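Local structure of N-acetylglucosamine-6-phosphate deacetylase (Mycobacterium smegmatis, 6FV4) at residues Ala94-His99 and Ala286-Ser291. The protein probably removes the acetyl group from N-acetylglucosamine-6-phosphate as a metal-dependent hydrolase of carbohydrate metabolism. The protein carries 1 engineered substitution. Sequence-based numbering, arbitrary orientation.
Sequences ALHRAH and AATGMS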
loop_
_atom_site.group_PDB
_atom_site.type_symbol
_atom_site.label_atom_id
_atom_site.label_comp_id
_atom_site.label_asym_id
_atom_site.label_seq_id
_atom_site.Cartn_x
_atom_site.Cartn_y
_atom_site.Cartn_z
ATOM N N ALA B 94 22.233 -16.923 -22.653
ATOM C CA ALA B 94 23.456 -16.152 -22.856
ATOM C C ALA B 94 23.196 -14.656 -22.723
ATOM O O ALA B 94 24.043 -13.917 -22.215
ATOM C CB ALA B 94 24.061 -16.461 -24.225
ATOM N N LEU B 95 22.029 -14.194 -23.176
ATOM C CA LEU B 95 21.717 -12.774 -23.107
ATOM C C LEU B 95 21.546 -12.320 -21.669
ATOM O O LEU B 95 22.189 -11.366 -21.224
ATOM C CB LEU B 95 20.449 -12.453 -23.898
ATOM C CG LEU B 95 20.297 -10.964 -23.623
ATOM C CD1 LEU B 95 21.013 -10.152 -24.679
ATOM C CD2 LEU B 95 18.857 -10.530 -23.391
ATOM N N HIS B 96 20.659 -12.983 -20.930
ATOM C CA HIS B 96 20.385 -12.563 -19.565
ATOM C C HIS B 96 21.572 -12.802 -18.644
ATOM O O HIS B 96 21.821 -11.997 -17.743
ATOM C CB HIS B 96 19.150 -13.275 -19.053
ATOM C CG HIS B 96 17.902 -12.789 -19.706
ATOM N ND1 HIS B 96 17.266 -11.634 -19.303
ATOM C CD2 HIS B 96 17.209 -13.254 -20.771
ATOM C CE1 HIS B 96 16.216 -11.424 -20.076
ATOM N NE2 HIS B 96 16.156 -12.394 -20.971
ATOM N N ARG B 97 22.315 -13.892 -18.856
ATOM C CA ARG B 97 23.521 -14.140 -18.058
ATOM C C ARG B 97 24.520 -12.991 -18.183
ATOM O O ARG B 97 25.146 -12.590 -17.194
ATOM C CB ARG B 97 24.181 -15.460 -18.487
ATOM C CG ARG B 97 24.741 -16.308 -17.343
ATOM C CD ARG B 97 24.982 -17.768 -17.775
ATOM N NE ARG B 97 23.996 -18.697 -17.230
ATOM C CZ ARG B 97 24.005 -20.015 -17.448
ATOM N NH1 ARG B 97 24.952 -20.562 -18.191
ATOM N NH2 ARG B 97 23.061 -20.792 -16.929
ATOM N N ALA B 98 24.684 -12.455 -19.398
ATOM C CA ALA B 98 25.619 -11.365 -19.631
ATOM C C ALA B 98 25.183 -10.079 -18.942
ATOM O O ALA B 98 26.008 -9.186 -18.741
ATOM C CB ALA B 98 25.775 -11.120 -21.134
ATOM N N HIS B 99 23.908 -9.964 -18.586
ATOM C CA HIS B 99 23.410 -8.823 -17.841
ATOM C C HIS B 99 23.212 -9.122 -16.366
ATOM O O HIS B 99 22.566 -8.329 -15.671
ATOM C CB HIS B 99 22.113 -8.331 -18.465
ATOM C CG HIS B 99 22.308 -7.787 -19.837
ATOM N ND1 HIS B 99 22.569 -6.457 -20.074
ATOM C CD2 HIS B 99 22.327 -8.399 -21.043
ATOM C CE1 HIS B 99 22.716 -6.267 -21.373
ATOM N NE2 HIS B 99 22.575 -7.429 -21.982
ATOM N N ALA B 286 11.350 -12.607 -26.049
ATOM C CA ALA B 286 12.483 -13.042 -26.855
ATOM C C ALA B 286 13.233 -11.906 -27.532
ATOM O O ALA B 286 14.405 -12.090 -27.870
ATOM C CB ALA B 286 12.028 -14.065 -27.908
ATOM N N ALA B 287 12.623 -10.731 -27.716
ATOM C CA ALA B 287 13.345 -9.638 -28.360
ATOM C C ALA B 287 14.261 -8.879 -27.409
ATOM O O ALA B 287 15.004 -8.006 -27.863
ATOM C CB ALA B 287 12.372 -8.653 -29.006
ATOM N N THR B 288 14.220 -9.186 -26.115
ATOM C CA THR B 288 15.082 -8.518 -25.148
ATOM C C THR B 288 16.546 -8.594 -25.559
ATOM O O THR B 288 17.062 -9.670 -25.872
ATOM C CB THR B 288 14.891 -9.158 -23.771
ATOM O OG1 THR B 288 13.501 -9.109 -23.425
ATOM C CG2 THR B 288 15.714 -8.415 -22.710
ATOM N N GLY B 289 17.211 -7.438 -25.560
ATOM C CA GLY B 289 18.631 -7.357 -25.849
ATOM C C GLY B 289 19.006 -7.341 -27.315
ATOM O O GLY B 289 20.204 -7.344 -27.631
ATOM N N MET B 290 18.039 -7.328 -28.222
ATOM C CA MET B 290 18.344 -7.317 -29.645
ATOM C C MET B 290 18.429 -5.890 -30.161
ATOM O O MET B 290 17.747 -4.989 -29.668
ATOM C CB MET B 290 17.286 -8.086 -30.435
ATOM C CG MET B 290 17.156 -9.532 -30.004
ATOM S SD MET B 290 15.961 -10.371 -31.041
ATOM C CE MET B 290 17.041 -10.877 -32.375
ATOM N N SER B 291 19.279 -5.699 -31.165
ATOM C CA SER B 291 19.400 -4.414 -31.830
ATOM C C SER B 291 18.116 -4.081 -32.578
ATOM O O SER B 291 17.261 -4.940 -32.822
ATOM C CB SER B 291 20.572 -4.427 -32.815
ATOM O OG SER B 291 21.773 -4.833 -32.185
#
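In the amidohydrolase fold of this enzyme, Leu95 and His96, near the C-terminal end of helix 86-98, meet a type II beta turn, Ala287 to Met290, in the loop that follows the barrel strand 278-281. The turn is closed by Met290 N bonding to Ala287 O at 3.1 Å, and its two corner residues, Thr288 and Gly289, face the helix. Leu95 does most of the touching. Its CG stands anti to the backbone N (chi1 177°), which sends the forked end across to the turn, one methyl to each corner residue. CD2 lies 3.2 Å from Thr288 O, a close approach of a methyl to a carbonyl oxygen, while CD1 rests 3.9 Å from Gly289 CA. At Gly289 the backbone takes a positive phi of 82°, as the third position of a type II turn usually requires, and the bare CA lets the leucine methyl settle against the main chain. Leu95 CD2 also lies over one face of the neighbouring His96 ring, displaced toward its rim. No hydrogen bond crosses between the two segments; His96 NE2 bonds to the O of Gly75, the residue directly after the zinc ligand His74, and Thr288 OG1 to Met285 O. The backbone of Thr288 also bonds to Gly77, so both the helix and the turn are bonded to the end of strand 63-76 and the residue just beyond it, close after His74. The Thr288 side chain is itself about 11 Å from the zinc ion. Its methyl carbon completes the contact: CG2, anti to the backbone N, touches both helix side chains, 3.8 Å from Leu95 CD2 and, obliquely to the ring, 4.0 Å from His96 CE1.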